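Local structure of citryl-spermidine/3,4-dihydroxybenzoyl-citryl-spermidine:spermidine ligase (Bacillus anthracis, 3TO3) at residues H376-Q381 with I444-E449; N412-L417 with G518-V523; D499-L504 with F557-L562. The protein catalyses the ATP-dependent condensation of spermidine with citryl-spermidine or its dihydroxybenzoyl derivative during the biosynthesis of the siderophore petrobactin. All coordinates share one frame; numbering follows the deposited sequence.

Interaction 1 (H376-Q381 with I444-E449)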
loop_
_atom_site.group_PDB
_atom_site.type_symbol
_atom_site.label_atom_id
_atom_site.label_comp_id
_atom_site.label_asym_id
_atom_site.label_seq_id
_atom_site.Cartn_x
_atom_site.Cartn_y
_atom_site.Cartn_z
ATOM N N HIS B 376 -3.552 28.339 26.150
ATOM C CA HIS B 376 -4.714 28.838 26.871
ATOM C C HIS B 376 -4.418 28.797 28.371
ATOM O O HIS B 376 -4.751 29.722 29.104
ATOM C CB HIS B 376 -5.918 27.950 26.511
ATOM C CG HIS B 376 -7.211 28.340 27.163
ATOM N ND1 HIS B 376 -7.344 28.515 28.523
ATOM C CD2 HIS B 376 -8.447 28.533 26.637
ATOM C CE1 HIS B 376 -8.598 28.834 28.803
ATOM N NE2 HIS B 376 -9.288 28.850 27.675
ATOM N N TYR B 377 -3.782 27.719 28.821
ATOM C CA TYR B 377 -3.511 27.489 30.249
ATOM C C TYR B 377 -2.203 27.980 30.884
ATOM O O TYR B 377 -2.111 28.059 32.107
ATOM C CB TYR B 377 -3.606 25.993 30.541
ATOM C CG TYR B 377 -4.988 25.420 30.391
ATOM C CD1 TYR B 377 -5.940 25.581 31.394
ATOM C CD2 TYR B 377 -5.342 24.696 29.250
ATOM C CE1 TYR B 377 -7.212 25.042 31.263
ATOM C CE2 TYR B 377 -6.611 24.144 29.107
ATOM C CZ TYR B 377 -7.549 24.315 30.118
ATOM O OH TYR B 377 -8.818 23.768 29.982
ATOM N N LEU B 378 -1.193 28.308 30.089
ATOM C CA LEU B 378 0.133 28.505 30.671
ATOM C C LEU B 378 0.253 29.865 31.307
ATOM O O LEU B 378 -0.041 30.858 30.675
ATOM C CB LEU B 378 1.229 28.345 29.623
ATOM C CG LEU B 378 1.476 26.928 29.092
ATOM C CD1 LEU B 378 2.633 26.955 28.091
ATOM C CD2 LEU B 378 1.741 25.896 30.209
ATOM N N GLY B 379 0.704 29.907 32.555
ATOM C CA GLY B 379 0.933 31.167 33.238
ATOM C C GLY B 379 2.096 31.938 32.637
ATOM O O GLY B 379 2.769 31.453 31.728
ATOM N N GLU B 380 2.361 33.130 33.163
ATOM C CA GLU B 380 3.314 34.024 32.512
ATOM C C GLU B 380 4.766 33.543 32.562
ATOM O O GLU B 380 5.516 33.740 31.607
ATOM C CB GLU B 380 3.189 35.459 33.026
ATOM C CG GLU B 380 3.939 36.460 32.165
ATOM C CD GLU B 380 3.510 37.899 32.417
ATOM O OE1 GLU B 380 2.879 38.494 31.514
ATOM O OE2 GLU B 380 3.809 38.438 33.508
ATOM N N GLN B 381 5.176 32.925 33.662
ATOM C CA GLN B 381 6.528 32.377 33.695
ATOM C C GLN B 381 6.622 30.885 33.364
ATOM O O GLN B 381 7.716 30.330 33.322
ATOM C CB GLN B 381 7.187 32.664 35.040
ATOM C CG GLN B 381 7.361 34.142 35.329
ATOM C CD GLN B 381 7.529 34.401 36.804
ATOM O OE1 GLN B 381 6.564 34.331 37.567
ATOM N NE2 GLN B 381 8.759 34.676 37.224
ATOM N N ILE B 444 1.648 16.295 29.497
ATOM C CA ILE B 444 2.482 17.462 29.304
ATOM C C ILE B 444 2.895 18.017 30.647
ATOM O O ILE B 444 2.040 18.365 31.455
ATOM C CB ILE B 444 1.723 18.525 28.496
ATOM C CG1 ILE B 444 1.329 17.925 27.144
ATOM C CG2 ILE B 444 2.585 19.769 28.330
ATOM C CD1 ILE B 444 0.603 18.862 26.235
ATOM N N LEU B 445 4.199 18.091 30.915
ATOM C CA LEU B 445 4.636 18.725 32.167
ATOM C C LEU B 445 4.676 20.223 32.012
ATOM O O LEU B 445 5.307 20.731 31.089
ATOM C CB LEU B 445 6.006 18.232 32.627
ATOM C CG LEU B 445 6.538 18.880 33.912
ATOM C CD1 LEU B 445 5.745 18.403 35.124
ATOM C CD2 LEU B 445 8.019 18.532 34.088
ATOM N N VAL B 446 3.973 20.929 32.891
ATOM C CA VAL B 446 4.113 22.371 32.975
ATOM C C VAL B 446 5.135 22.694 34.064
ATOM O O VAL B 446 5.082 22.146 35.167
ATOM C CB VAL B 446 2.793 23.037 33.309
ATOM C CG1 VAL B 446 2.969 24.562 33.394
ATOM C CG2 VAL B 446 1.776 22.677 32.260
ATOM N N HIS B 447 6.091 23.555 33.744
ATOM C CA HIS B 447 7.212 23.772 34.645
ATOM C C HIS B 447 7.598 25.242 34.670
ATOM O O HIS B 447 7.204 26.024 33.792
ATOM C CB HIS B 447 8.412 22.928 34.200
ATOM C CG HIS B 447 9.007 23.378 32.900
ATOM N ND1 HIS B 447 9.884 24.440 32.815
ATOM C CD2 HIS B 447 8.841 22.924 31.633
ATOM C CE1 HIS B 447 10.230 24.622 31.550
ATOM N NE2 HIS B 447 9.605 23.721 30.813
ATOM N N LYS B 448 8.359 25.639 35.682
ATOM C CA LYS B 448 8.869 27.009 35.710
ATOM C C LYS B 448 10.388 26.908 35.738
ATOM O O LYS B 448 10.995 26.520 36.757
ATOM C CB LYS B 448 8.326 27.716 36.954
ATOM C CG LYS B 448 8.507 29.200 36.980
ATOM C CD LYS B 448 7.607 29.806 38.046
ATOM C CE LYS B 448 6.187 29.219 37.970
ATOM N NZ LYS B 448 5.119 30.278 38.055
ATOM N N GLU B 449 11.013 27.258 34.618
ATOM C CA GLU B 449 12.450 27.057 34.512
ATOM C C GLU B 449 12.863 25.663 35.038
ATOM O O GLU B 449 13.840 25.540 35.793
ATOM C CB GLU B 449 13.214 28.169 35.242
ATOM C CG GLU B 449 13.038 29.562 34.643
ATOM C CD GLU B 449 13.888 30.608 35.379
ATOM O OE1 GLU B 449 13.832 30.669 36.636
ATOM O OE2 GLU B 449 14.632 31.361 34.707
HETATM O O HOH W 1 9.435 28.502 32.220
HETATM O O HOH W 2 3.270 32.215 36.187
#

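Interaction 2 (N412-L417 with G518-V523)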
loop_
_atom_site.group_PDB
_atom_site.type_symbol
_atom_site.label_atom_id
_atom_site.label_comp_id
_atom_site.label_asym_id
_atom_site.label_seq_id
_atom_site.Cartn_x
_atom_site.Cartn_y
_atom_site.Cartn_z
ATOM N N ASN B 412 15.236 15.913 44.707
ATOM C CA ASN B 412 14.209 16.952 44.813
ATOM C C ASN B 412 13.373 17.091 43.564
ATOM O O ASN B 412 12.172 17.334 43.645
ATOM C CB ASN B 412 14.790 18.326 45.154
ATOM C CG ASN B 412 15.488 18.334 46.469
ATOM O OD1 ASN B 412 15.197 17.503 47.335
ATOM N ND2 ASN B 412 16.440 19.257 46.636
ATOM N N TRP B 413 14.017 16.978 42.409
ATOM C CA TRP B 413 13.314 17.156 41.153
ATOM C C TRP B 413 12.350 15.986 40.952
ATOM O O TRP B 413 11.205 16.174 40.583
ATOM C CB TRP B 413 14.301 17.257 39.985
ATOM C CG TRP B 413 13.658 17.636 38.683
ATOM C CD1 TRP B 413 13.425 18.904 38.219
ATOM C CD2 TRP B 413 13.144 16.747 37.692
ATOM N NE1 TRP B 413 12.811 18.858 36.998
ATOM C CE2 TRP B 413 12.629 17.546 36.645
ATOM C CE3 TRP B 413 13.082 15.347 37.579
ATOM C CZ2 TRP B 413 12.040 16.993 35.498
ATOM C CZ3 TRP B 413 12.510 14.798 36.463
ATOM C CH2 TRP B 413 11.997 15.621 35.426
ATOM N N LEU B 414 12.816 14.778 41.224
ATOM C CA LEU B 414 11.986 13.587 41.051
ATOM C C LEU B 414 10.785 13.586 42.012
ATOM O O LEU B 414 9.678 13.245 41.622
ATOM C CB LEU B 414 12.832 12.324 41.213
ATOM C CG LEU B 414 12.147 10.969 41.110
ATOM C CD1 LEU B 414 11.465 10.766 39.741
ATOM C CD2 LEU B 414 13.155 9.877 41.400
ATOM N N ARG B 415 10.985 13.996 43.259
ATOM C CA ARG B 415 9.851 14.129 44.162
ATOM C C ARG B 415 8.818 15.155 43.677
ATOM O O ARG B 415 7.624 14.863 43.645
ATOM C CB ARG B 415 10.307 14.509 45.552
ATOM C CG ARG B 415 11.137 13.447 46.198
ATOM C CD ARG B 415 11.357 13.794 47.662
ATOM N NE ARG B 415 12.056 12.708 48.327
ATOM C CZ ARG B 415 11.444 11.656 48.859
ATOM N NH1 ARG B 415 10.122 11.565 48.804
ATOM N NH2 ARG B 415 12.148 10.704 49.452
ATOM N N LEU B 416 9.265 16.357 43.314
ATOM C CA LEU B 416 8.314 17.315 42.744
ATOM C C LEU B 416 7.592 16.751 41.543
ATOM O O LEU B 416 6.409 17.014 41.382
ATOM C CB LEU B 416 8.980 18.610 42.341
ATOM C CG LEU B 416 9.285 19.437 43.567
ATOM C CD1 LEU B 416 10.559 20.285 43.348
ATOM C CD2 LEU B 416 8.038 20.261 43.915
ATOM N N LEU B 417 8.303 15.995 40.705
ATOM C CA LEU B 417 7.716 15.491 39.481
ATOM C C LEU B 417 6.580 14.535 39.826
ATOM O O LEU B 417 5.473 14.666 39.325
ATOM C CB LEU B 417 8.758 14.781 38.590
ATOM C CG LEU B 417 8.135 14.213 37.308
ATOM C CD1 LEU B 417 7.700 15.320 36.285
ATOM C CD2 LEU B 417 9.064 13.186 36.651
ATOM N N GLY B 518 8.764 4.584 33.966
ATOM C CA GLY B 518 9.857 3.657 34.156
ATOM C C GLY B 518 11.049 3.968 33.272
ATOM O O GLY B 518 12.180 3.698 33.649
ATOM N N GLU B 519 10.805 4.533 32.094
ATOM C CA GLU B 519 11.892 4.898 31.182
ATOM C C GLU B 519 12.789 5.951 31.822
ATOM O O GLU B 519 14.001 5.931 31.640
ATOM C CB GLU B 519 11.344 5.443 29.867
ATOM C CG GLU B 519 10.566 4.411 29.051
ATOM C CD GLU B 519 11.445 3.329 28.394
ATOM O OE1 GLU B 519 10.859 2.283 28.010
ATOM O OE2 GLU B 519 12.692 3.518 28.249
ATOM N N LEU B 520 12.195 6.873 32.571
ATOM C CA LEU B 520 12.987 7.860 33.328
ATOM C C LEU B 520 13.926 7.180 34.354
ATOM O O LEU B 520 15.085 7.544 34.464
ATOM C CB LEU B 520 12.076 8.883 34.023
ATOM C CG LEU B 520 12.720 10.043 34.784
ATOM C CD1 LEU B 520 13.600 10.943 33.847
ATOM C CD2 LEU B 520 11.643 10.853 35.493
ATOM N N ALA B 521 13.418 6.196 35.094
ATOM C CA ALA B 521 14.231 5.448 36.044
ATOM C C ALA B 521 15.451 4.821 35.353
ATOM O O ALA B 521 16.552 4.808 35.895
ATOM C CB ALA B 521 13.394 4.370 36.736
ATOM N N PHE B 522 15.261 4.324 34.144
ATOM C CA PHE B 522 16.398 3.834 33.362
ATOM C C PHE B 522 17.461 4.904 33.058
ATOM O O PHE B 522 18.658 4.637 33.114
ATOM C CB PHE B 522 15.915 3.235 32.038
ATOM C CG PHE B 522 15.152 1.957 32.193
ATOM C CD1 PHE B 522 15.490 1.052 33.173
ATOM C CD2 PHE B 522 14.092 1.668 31.354
ATOM C CE1 PHE B 522 14.782 -0.120 33.303
ATOM C CE2 PHE B 522 13.380 0.517 31.492
ATOM C CZ PHE B 522 13.725 -0.381 32.465
ATOM N N VAL B 523 17.007 6.100 32.694
ATOM C CA VAL B 523 17.890 7.194 32.363
ATOM C C VAL B 523 18.654 7.639 33.606
ATOM O O VAL B 523 19.861 7.817 33.573
ATOM C CB VAL B 523 17.126 8.367 31.742
ATOM C CG1 VAL B 523 17.996 9.594 31.720
ATOM C CG2 VAL B 523 16.699 8.023 30.328
#

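Interaction 3 (D499-L504 with F557-L562)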
loop_
_atom_site.group_PDB
_atom_site.type_symbol
_atom_site.label_atom_id
_atom_site.label_comp_id
_atom_site.label_asym_id
_atom_site.label_seq_id
_atom_site.Cartn_x
_atom_site.Cartn_y
_atom_site.Cartn_z
ATOM N N ASP B 499 -15.593 -4.095 33.269
ATOM C CA ASP B 499 -16.368 -4.783 34.292
ATOM C C ASP B 499 -15.468 -5.273 35.410
ATOM O O ASP B 499 -15.958 -5.701 36.453
ATOM C CB ASP B 499 -17.133 -5.964 33.689
ATOM C CG ASP B 499 -16.234 -7.154 33.395
ATOM O OD1 ASP B 499 -14.995 -6.996 33.463
ATOM O OD2 ASP B 499 -16.771 -8.243 33.089
ATOM N N ARG B 500 -14.157 -5.223 35.176
ATOM C CA ARG B 500 -13.190 -5.709 36.157
ATOM C C ARG B 500 -12.353 -4.579 36.742
ATOM O O ARG B 500 -11.856 -3.696 36.030
ATOM C CB ARG B 500 -12.319 -6.847 35.587
ATOM C CG ARG B 500 -11.736 -6.575 34.205
ATOM C CD ARG B 500 -11.194 -7.836 33.514
ATOM N NE ARG B 500 -9.916 -8.319 34.051
ATOM C CZ ARG B 500 -8.725 -7.750 33.829
ATOM N NH1 ARG B 500 -8.615 -6.642 33.092
ATOM N NH2 ARG B 500 -7.630 -8.285 34.358
ATOM N N ILE B 501 -12.217 -4.613 38.057
ATOM C CA ILE B 501 -11.471 -3.598 38.778
ATOM C C ILE B 501 -9.969 -3.635 38.446
ATOM O O ILE B 501 -9.252 -2.628 38.617
ATOM C CB ILE B 501 -11.717 -3.763 40.278
ATOM C CG1 ILE B 501 -11.088 -2.626 41.077
ATOM C CG2 ILE B 501 -11.220 -5.127 40.764
ATOM C CD1 ILE B 501 -11.640 -2.587 42.484
ATOM N N GLU B 502 -9.491 -4.779 37.955
ATOM C CA GLU B 502 -8.081 -4.896 37.556
ATOM C C GLU B 502 -7.726 -3.972 36.404
ATOM O O GLU B 502 -6.553 -3.635 36.208
ATOM C CB GLU B 502 -7.692 -6.335 37.205
ATOM C CG GLU B 502 -7.584 -7.276 38.410
ATOM C CD GLU B 502 -8.943 -7.793 38.896
ATOM O OE1 GLU B 502 -9.975 -7.525 38.235
ATOM O OE2 GLU B 502 -8.976 -8.476 39.942
ATOM N N CYS B 503 -8.741 -3.551 35.643
ATOM C CA CYS B 503 -8.540 -2.569 34.570
ATOM C C CYS B 503 -7.782 -1.385 35.140
ATOM O O CYS B 503 -6.866 -0.850 34.521
ATOM C CB CYS B 503 -9.889 -2.100 33.957
ATOM S SG CYS B 503 -10.665 -0.498 34.569
ATOM N N LEU B 504 -8.169 -0.975 36.339
ATOM C CA LEU B 504 -7.573 0.231 36.955
ATOM C C LEU B 504 -6.123 0.008 37.397
ATOM O O LEU B 504 -5.222 0.822 37.143
ATOM C CB LEU B 504 -8.416 0.759 38.124
ATOM C CG LEU B 504 -9.912 1.058 37.930
ATOM C CD1 LEU B 504 -10.535 1.446 39.266
ATOM C CD2 LEU B 504 -10.132 2.165 36.911
ATOM N N PHE B 557 -8.028 2.275 47.843
ATOM C CA PHE B 557 -6.629 2.226 47.482
ATOM C C PHE B 557 -6.081 0.810 47.654
ATOM O O PHE B 557 -5.372 0.297 46.791
ATOM C CB PHE B 557 -5.812 3.248 48.292
ATOM C CG PHE B 557 -4.307 3.155 48.066
ATOM C CD1 PHE B 557 -3.461 2.708 49.080
ATOM C CD2 PHE B 557 -3.745 3.508 46.837
ATOM C CE1 PHE B 557 -2.082 2.617 48.880
ATOM C CE2 PHE B 557 -2.360 3.412 46.629
ATOM C CZ PHE B 557 -1.533 2.967 47.649
ATOM N N GLU B 558 -6.438 0.165 48.751
ATOM C CA GLU B 558 -5.988 -1.188 48.952
ATOM C C GLU B 558 -6.508 -2.118 47.874
ATOM O O GLU B 558 -5.740 -2.912 47.332
ATOM C CB GLU B 558 -6.383 -1.697 50.332
ATOM C CG GLU B 558 -5.249 -1.602 51.329
ATOM C CD GLU B 558 -5.730 -1.460 52.769
ATOM O OE1 GLU B 558 -6.843 -1.961 53.088
ATOM O OE2 GLU B 558 -4.992 -0.835 53.579
ATOM N N SER B 559 -7.793 -2.018 47.544
ATOM C CA SER B 559 -8.407 -2.979 46.616
ATOM C C SER B 559 -7.823 -2.933 45.194
ATOM O O SER B 559 -7.904 -3.894 44.429
ATOM C CB SER B 559 -9.925 -2.792 46.570
ATOM O OG SER B 559 -10.263 -1.668 45.778
ATOM N N ILE B 560 -7.230 -1.802 44.857
ATOM C CA ILE B 560 -6.581 -1.591 43.573
ATOM C C ILE B 560 -5.239 -2.366 43.475
ATOM O O ILE B 560 -4.796 -2.722 42.383
ATOM C CB ILE B 560 -6.377 -0.065 43.376
ATOM C CG1 ILE B 560 -7.685 0.578 42.969
ATOM C CG2 ILE B 560 -5.299 0.284 42.355
ATOM C CD1 ILE B 560 -7.476 1.957 42.451
ATOM N N GLN B 561 -4.604 -2.639 44.615
ATOM C CA GLN B 561 -3.403 -3.467 44.654
ATOM C C GLN B 561 -2.217 -2.971 43.795
ATOM O O GLN B 561 -1.687 -3.713 42.980
ATOM C CB GLN B 561 -3.766 -4.884 44.223
ATOM C CG GLN B 561 -4.761 -5.570 45.111
ATOM C CD GLN B 561 -4.183 -6.826 45.726
ATOM O OE1 GLN B 561 -4.492 -7.945 45.297
ATOM N NE2 GLN B 561 -3.322 -6.651 46.729
ATOM N N LEU B 562 -1.802 -1.727 43.976
ATOM C CA LEU B 562 -0.669 -1.208 43.244
ATOM C C LEU B 562 0.639 -1.814 43.720
ATOM O O LEU B 562 1.671 -1.676 43.052
ATOM C CB LEU B 562 -0.596 0.299 43.420
ATOM C CG LEU B 562 -1.808 1.027 42.882
ATOM C CD1 LEU B 562 -1.519 2.504 42.940
ATOM C CD2 LEU B 562 -2.055 0.582 41.462
#

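Interaction 1 (H376-Q381 with I444-E449)
At one edge of the mixed sheet of this IucA/IucC-family synthetase, Leu378 and Gln381 of the loop entering strand 383-386 lie against Val446 and Lys448 at the end of strand 443-448. Over the touching parts the two chains run almost the same way, 12° apart end to end. Because strand 383-386 then pairs antiparallel with 443-448, the chain has to reverse just beyond Gln381. Gln381 CA and Lys448 CA are 6.2 Å apart and the two segments share no direct hydrogen bond; two waters link them instead. One water donates to Gln381 O at 2.7 Å and accepts at 3.1 Å from Glu449 N, of the first residue past the strand. A second water accepts from Gln381 N at 3.2 Å and, weakly, from Lys448 NZ, so that both backbone polar atoms of Gln381 are engaged by solvent.

The apolar part is small. Leu378 CD2 sits in the fork of Val446, 3.7 Å from Val446 CG1 and 3.8 Å from Val446 CG2, and the two side chains cross obliquely. Gln381 CB rests on the aliphatic part of Lys448, 4.2 Å from Lys448 CD. The lysine starts with CG anti to the backbone N (chi1 -167°) and bends at chi3 and chi4, which places its methylenes beside Gln381 and its ammonium group at the second water.

Around this pair, Val446 is bonded through its backbone to Val453 and Arg454 of strand 451-457, and His447 to Asp383 of strand 383-386. The side chain of Val446 also meets Ile345 of strand 345-355, while His447, whose CB is directed away from the loop, meets Trp404 of helix 402-408 with its ring.

Interaction 2 (N412-L417 with G518-V523)
Leu520 points one methyl, CD2, at three side chains of helix 410-432: Trp413, Leu414 and Leu417. This is antiparallel helix packing in the FhuF-like C-terminal region of an NRPS-independent siderophore synthetase. The short helical segments are antiparallel to within a degree (179° between their directions), yet their axes come no closer than 13.2 Å. At that spacing the backbones stay well apart, the nearest CA atoms, those of Leu414 and Leu520, being 9.7 Å from each other. Long side chains must therefore bridge the gap, and the buried area of 103 Å² is modest.

The orientations differ from partner to partner. Leu417 and Leu520 meet tip to tip. In Leu520, CG stands anti to the backbone N (chi1 -176°), and Leu417 adopts the same first torsion, which extends both side chains toward the facing helix. Trp413 is met differently: the leucine crosses it at an angle, and its methyl lies at the six-membered edge of the indole, near the ring plane and 4.2 Å from Trp413 CZ3, rather than over a face. The opposite, pyrrole side of that indole is fixed by a hydrogen bond from Trp413 NE1 to Gly450 O, and helix 402-408 supplies Trp404, Leu405 and Tyr408 as further neighbours. Leu414 CD1, 4.3 Å from Leu520 CD2, makes the longest of the three approaches.

All four touching residues are buried. Phe535 of helix 532-547 touches Leu414 as well as Ala521, so a third helix packs against both. The site also borders the nucleotide pocket: the side chain of Leu520 is about 4 Å from that of the ATP-binding Tyr391 and about 10 Å from the bound ATP. The tightest approach between the two helical segments is methyl to methyl, Leu417 CD2 to Leu520 CD2, at 3.7 Å.

Interaction 3 (D499-L504 with F557-L562)
Leu504 N donates to Ile501 O at 3.0 Å, a backbone bond that joins the two residues of 499-504 whose side chains reach segment 557-562. Ile501 reaches it by its longer branch: CG1 is anti to the backbone N (chi1 -173°), and chi2 is extended too, so CD1 is carried out to the far helix, 3.7 Å from Ser559 OG. That hydroxyl lies between the backbone N and the carbonyl carbon (chi1 77°), an orientation that turns it back toward its own helix, where it hydrogen-bonds to the backbone O of Arg556. The isoleucine methyl thus packs against an oxygen that already has a polar partner, a van der Waals contact at a solvent-exposed serine.

Deeper in, Leu504 and Ile560 meet through their terminal methyls, with 4.4 Å between Leu504 CD1 and Ile560 CD1. Their CA atoms, 6.9 Å apart, are the closest CA pair across the two segments.

Geometrically this is a junction of two helix ends, the start of helix 502-528 against the last turn of helix 554-560. Both show three-residue spacing in their backbone bonds. On the first side Cys503 N also donates to Arg500 O at 3.1 Å; on the second, Gln561 N donates to Glu558 O at 3.0 Å. Gln561 then leaves helical geometry with a positive phi of 58°, which ends the helix, and its O accepts a hydrogen bond from Gln505 NE2, a polar tie between the two elements.

Helix 410-432 lies against the inner part of the junction, where Val429 touches both Leu504 and Ile560 and Val430 touches Ile560. From the loop side, Phe470 packs on Ile501, Leu504 and Ser559, while Tyr467 of strand 465-467 touches Ile501 and Leu504.

How the interactions relate
Interactions 1 and 2 have centres 19 Å apart and touch, Leu445 CD1 packing on Leu417 CD1 at 3.8 Å. Interaction 3 is separate: its centre lies 32 Å from that of interaction 1 and 25 Å from that of interaction 2. Helix 502-528 nevertheless connects it to interaction 2, and helix 410-432, a partner in interaction 2, also packs against interaction 3 through Val429 and Val430. Along the chain, interaction 2 interleaves with each of the others, whereas interaction 1 closes before interaction 3 opens. The helical region thus packs on the sheet through interactions 1 and 2, with Leu520 of interaction 2 near the ATP-binding Tyr391, and its helices meet again at interaction 3.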